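Alkaline phosphatase from Antarctic bacterium probably hydrolyses phosphate monoesters as an alkaline phosphatase, using two zinc ions and one magnesium ion. Local coordinates of one contact, PDB 2IUC (chain A, 1.95 Å), residues G70-S75 and I297-H302, beside the matching contact of the related alkaline phosphatase from Thermus thermophilus, PDB 7KWD (chain B, 2.10 Å), residues G81-Y86 and I313-H318. One frame, after least-squares fit of the local backbone (RMSD 0.48 Å); residues are numbered along the deposited sequences.

Structure 1 (2IUC). With ZN (zinc ion), chain C.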
# COMPACT_ATOMS: atom_id res chain seq x y z
N GLY A 70 4.14 -5.43 4.88
CA GLY A 70 2.85 -6.05 5.05
C GLY A 70 1.68 -5.06 4.93
O GLY A 70 1.88 -3.88 4.61
N LEU A 71 0.48 -5.59 5.11
CA LEU A 71 -0.75 -4.80 5.04
C LEU A 71 -1.68 -5.17 6.18
O LEU A 71 -1.99 -6.35 6.38
CB LEU A 71 -1.50 -5.00 3.67
CG LEU A 71 -0.77 -4.58 2.39
CD1 LEU A 71 -1.59 -4.95 1.09
CD2 LEU A 71 -0.46 -3.09 2.35
N ILE A 72 -2.18 -4.15 6.88
CA ILE A 72 -3.14 -4.33 7.93
C ILE A 72 -4.53 -3.80 7.65
O ILE A 72 -4.70 -2.68 7.06
CB ILE A 72 -2.68 -3.77 9.31
CG1 ILE A 72 -2.39 -2.24 9.23
CG2 ILE A 72 -1.54 -4.74 9.90
CD1 ILE A 72 -2.11 -1.56 10.63
N LYS A 73 -5.49 -4.59 8.10
CA LYS A 73 -6.89 -4.20 8.00
C LYS A 73 -7.24 -3.54 9.34
O LYS A 73 -6.95 -4.11 10.39
CB LYS A 73 -7.81 -5.38 7.70
CG LYS A 73 -9.30 -4.93 7.53
CD LYS A 73 -10.16 -6.16 7.15
CE LYS A 73 -11.69 -5.78 7.26
NZ LYS A 73 -12.48 -7.03 6.78
N THR A 74 -7.80 -2.31 9.27
CA THR A 74 -7.90 -1.47 10.44
C THR A 74 -9.26 -1.36 11.13
O THR A 74 -9.33 -0.65 12.12
CB THR A 74 -7.36 -0.05 10.14
OG1 THR A 74 -8.26 0.59 9.20
CG2 THR A 74 -5.89 -0.11 9.62
N SER A 75 -10.34 -1.99 10.65
CA SER A 75 -11.67 -1.88 11.32
C SER A 75 -11.68 -2.20 12.83
O SER A 75 -10.93 -3.04 13.27
CB SER A 75 -12.73 -2.71 10.58
OG SER A 75 -12.73 -2.36 9.22
N ILE A 297 9.51 -1.18 13.39
CA ILE A 297 8.23 -1.40 12.69
C ILE A 297 7.66 -0.01 12.42
O ILE A 297 7.53 0.80 13.34
CB ILE A 297 7.24 -2.21 13.55
CG1 ILE A 297 7.85 -3.57 13.87
CG2 ILE A 297 5.81 -2.37 12.82
CD1 ILE A 297 7.36 -4.14 15.21
N VAL A 298 7.25 0.24 11.19
CA VAL A 298 6.60 1.55 10.83
C VAL A 298 5.19 1.25 10.32
O VAL A 298 5.06 0.47 9.38
CB VAL A 298 7.38 2.28 9.79
CG1 VAL A 298 6.61 3.58 9.43
CG2 VAL A 298 8.81 2.67 10.37
N THR A 299 4.17 1.82 10.93
CA THR A 299 2.84 1.64 10.38
C THR A 299 2.00 2.85 10.66
O THR A 299 2.52 3.87 11.19
CB THR A 299 2.13 0.24 10.78
OG1 THR A 299 0.96 0.06 9.96
CG2 THR A 299 1.68 0.25 12.21
N SER A 300 0.73 2.76 10.32
CA SER A 300 -0.25 3.79 10.75
C SER A 300 -1.48 3.14 11.31
O SER A 300 -1.73 1.97 11.10
CB SER A 300 -0.71 4.63 9.56
OG SER A 300 0.37 4.84 8.66
N ASP A 301 -2.32 3.92 11.96
CA ASP A 301 -3.50 3.39 12.57
C ASP A 301 -4.68 3.32 11.56
O ASP A 301 -5.56 2.48 11.70
CB ASP A 301 -3.85 4.19 13.86
CG ASP A 301 -3.99 5.69 13.63
OD1 ASP A 301 -3.49 6.19 12.55
OD2 ASP A 301 -4.65 6.37 14.50
N HIS A 302 -4.68 4.22 10.59
CA HIS A 302 -5.75 4.39 9.57
C HIS A 302 -5.25 5.53 8.65
O HIS A 302 -4.20 6.20 8.94
CB HIS A 302 -7.12 4.80 10.22
CG HIS A 302 -7.02 6.08 11.01
ND1 HIS A 302 -7.00 7.34 10.40
CD2 HIS A 302 -6.78 6.29 12.33
CE1 HIS A 302 -6.76 8.25 11.33
NE2 HIS A 302 -6.64 7.64 12.51
ZN ZN C . -5.54 8.22 14.09
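At one of the two zinc sites of the alkaline phosphatase fold, Ile72 and Thr74 of segment 70-75 pack against Thr299, Ser300, Asp301 and His302. The two segments lie on strands 68-73 and 294-299 of the central mixed sheet, with strand 342-347 between them. Ile72 CG1 stands between the backbone N and the carbonyl carbon (chi1 60°), which sends CD1 across. Ile72 CD1 lies 3.5 Å from Thr299 OG1. That hydroxyl is hydrogen-bonded to Pro343 O. Ile72 CD1 also lies 3.6 Å from Ser300 O. Nearer the metal, Thr74 CG2 rests 3.3 Å from Asp301 O, and Thr74 borders His302. Asp301 OD2 binds zinc at 2.1 Å and His302 NE2 binds it at 2.0 Å. Asp43 and Ser84, the predicted phosphoserine intermediate, complete the site. Asp301 OD1 takes a hydrogen bond from Gly44 N and lies over one face of the His302 ring, toward its rim. Ser300 OG is hydrogen-bonded to Ala45 O and Ser42 OG.

Structure 2 (7KWD). With ZN (zinc ion), chain D.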
# COMPACT_ATOMS: atom_id res chain seq x y z
N GLY B 81 3.78 -5.15 4.52
CA GLY B 81 2.47 -5.65 4.15
C GLY B 81 1.42 -4.63 4.58
O GLY B 81 1.64 -3.43 4.59
N LEU B 82 0.26 -5.18 4.92
CA LEU B 82 -0.96 -4.42 5.04
C LEU B 82 -1.67 -4.84 6.31
O LEU B 82 -1.71 -6.04 6.63
CB LEU B 82 -1.88 -4.69 3.85
CG LEU B 82 -1.43 -4.22 2.47
CD1 LEU B 82 -2.47 -4.64 1.41
CD2 LEU B 82 -1.21 -2.74 2.48
N ILE B 83 -2.27 -3.87 7.01
CA ILE B 83 -3.15 -4.21 8.11
C ILE B 83 -4.58 -3.78 7.81
O ILE B 83 -4.82 -2.70 7.27
CB ILE B 83 -2.69 -3.60 9.44
CG1 ILE B 83 -2.40 -2.10 9.29
CG2 ILE B 83 -1.46 -4.35 10.00
CD1 ILE B 83 -2.35 -1.44 10.64
N ASN B 84 -5.54 -4.62 8.23
CA ASN B 84 -6.94 -4.22 8.34
C ASN B 84 -7.12 -3.39 9.61
O ASN B 84 -6.58 -3.72 10.67
CB ASN B 84 -7.85 -5.45 8.35
CG ASN B 84 -8.24 -5.89 6.96
OD1 ASN B 84 -8.42 -5.08 6.04
ND2 ASN B 84 -8.37 -7.20 6.77
N THR B 85 -7.88 -2.29 9.49
CA THR B 85 -7.97 -1.33 10.58
C THR B 85 -9.34 -1.28 11.24
O THR B 85 -9.54 -0.50 12.17
CB THR B 85 -7.65 0.07 10.05
OG1 THR B 85 -8.58 0.38 8.99
CG2 THR B 85 -6.24 0.10 9.53
N TYR B 86 -10.30 -2.06 10.75
CA TYR B 86 -11.63 -1.99 11.33
C TYR B 86 -11.63 -2.29 12.83
O TYR B 86 -10.84 -3.09 13.34
CB TYR B 86 -12.59 -2.92 10.61
CG TYR B 86 -12.19 -4.36 10.45
CD1 TYR B 86 -12.48 -5.30 11.44
CD2 TYR B 86 -11.63 -4.81 9.28
CE1 TYR B 86 -12.16 -6.65 11.26
CE2 TYR B 86 -11.31 -6.12 9.09
CZ TYR B 86 -11.58 -7.04 10.09
OH TYR B 86 -11.27 -8.36 9.89
N ILE B 313 9.33 -1.03 13.98
CA ILE B 313 8.05 -1.23 13.30
C ILE B 313 7.55 0.13 12.84
O ILE B 313 7.41 1.03 13.66
CB ILE B 313 7.01 -1.89 14.23
CG1 ILE B 313 7.49 -3.26 14.69
CG2 ILE B 313 5.64 -1.96 13.52
CD1 ILE B 313 6.47 -4.03 15.54
N VAL B 314 7.25 0.26 11.55
CA VAL B 314 6.66 1.47 10.98
C VAL B 314 5.27 1.10 10.47
O VAL B 314 5.12 0.20 9.63
CB VAL B 314 7.53 2.06 9.86
CG1 VAL B 314 6.99 3.40 9.41
CG2 VAL B 314 8.94 2.21 10.36
N VAL B 315 4.25 1.79 10.97
CA VAL B 315 2.88 1.38 10.72
C VAL B 315 1.98 2.60 10.67
O VAL B 315 2.15 3.56 11.44
CB VAL B 315 2.40 0.39 11.80
CG1 VAL B 315 2.28 1.10 13.13
CG2 VAL B 315 1.08 -0.28 11.38
N SER B 316 1.01 2.55 9.77
CA SER B 316 -0.09 3.50 9.81
C SER B 316 -1.23 2.90 10.62
O SER B 316 -1.49 1.69 10.54
CB SER B 316 -0.58 3.83 8.40
OG SER B 316 -1.79 4.58 8.49
N ASP B 317 -1.93 3.74 11.41
CA ASP B 317 -3.04 3.20 12.20
C ASP B 317 -4.37 3.15 11.45
O ASP B 317 -5.26 2.39 11.85
CB ASP B 317 -3.22 3.97 13.52
CG ASP B 317 -3.69 5.37 13.34
OD1 ASP B 317 -3.49 5.99 12.27
OD2 ASP B 317 -4.25 5.88 14.33
N HIS B 318 -4.51 3.92 10.38
CA HIS B 318 -5.65 3.88 9.46
C HIS B 318 -5.41 4.99 8.43
O HIS B 318 -4.59 5.90 8.65
CB HIS B 318 -6.99 4.15 10.15
CG HIS B 318 -6.96 5.40 10.94
ND1 HIS B 318 -7.09 6.65 10.36
CD2 HIS B 318 -6.69 5.62 12.24
CE1 HIS B 318 -6.94 7.58 11.28
NE2 HIS B 318 -6.72 6.97 12.43
ZN ZN D . -5.37 7.73 14.06
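Beside the residues that bind one of the two zinc ions of this alkaline phosphatase, Ile83 and Thr85 pack against Val315, Ser316, Asp317 and His318. Ile83 CG1 stands between the backbone N and the carbonyl carbon (chi1 50°), which sends CD1 across. Ile83 CD1 lies 3.7 Å from Val315 CG2, an apolar contact. CG2 reaches the isoleucine because it is the branch of Val315 anti to the backbone N. Ile83 CD1 also lies 3.2 Å from Ser316 O. Ser316 OG is hydrogen-bonded to Phe49 O. Nearer the metal, Thr85 CG2 rests 3.4 Å from Asp317 O, and Thr85 borders His318. Asp317 OD2 binds zinc at 2.2 Å and His318 NE2 binds it at 2.2 Å. Asp317 OD1 takes a hydrogen bond from Gly48 N and lies over one face of the His318 ring, toward its rim. Asp47 and Ser95 complete the site, and Ser95 is the predicted phosphoserine intermediate.

Structure 1 against structure 2
The sharpest difference is Thr299(A) against Val315(B), both buried. OG1 of Thr299(A) has no counterpart in Val315(B), which has no hydroxyl to make the bond that Thr299(A) OG1 makes with Pro343(A) O. The CB atoms stand 1.1 Å apart after superposition. CG2 of Thr299(A) and CG2 of Val315(B) fall near each other, 1.2 Å apart. The touch on the isoleucine is kept: Thr299(A) CG2 is 4.5 Å from Ile72(A) CD1, and Val315(B) CG2 is 3.7 Å from Ile83(B) CD1. The side chains of Ile72(A), Thr74(A), Asp301(A) and His302(A) and their counterparts keep their places, and zinc is bound in both. Next along the chain, the CA atoms of Ser300(A) and Ser316(B) stand 1.0 Å apart after superposition, and their side chains lie differently. At the start of the other segment, the CA atoms of Gly70(A) and Gly81(B) stand 1.1 Å apart after superposition. Away from the contact, Lys73(A) is exchanged for the shorter, uncharged Asn84(B) and Ser75(A) for Tyr86(B), whose CE2 stands 1.9 Å apart from the place of Lys73(A) CE.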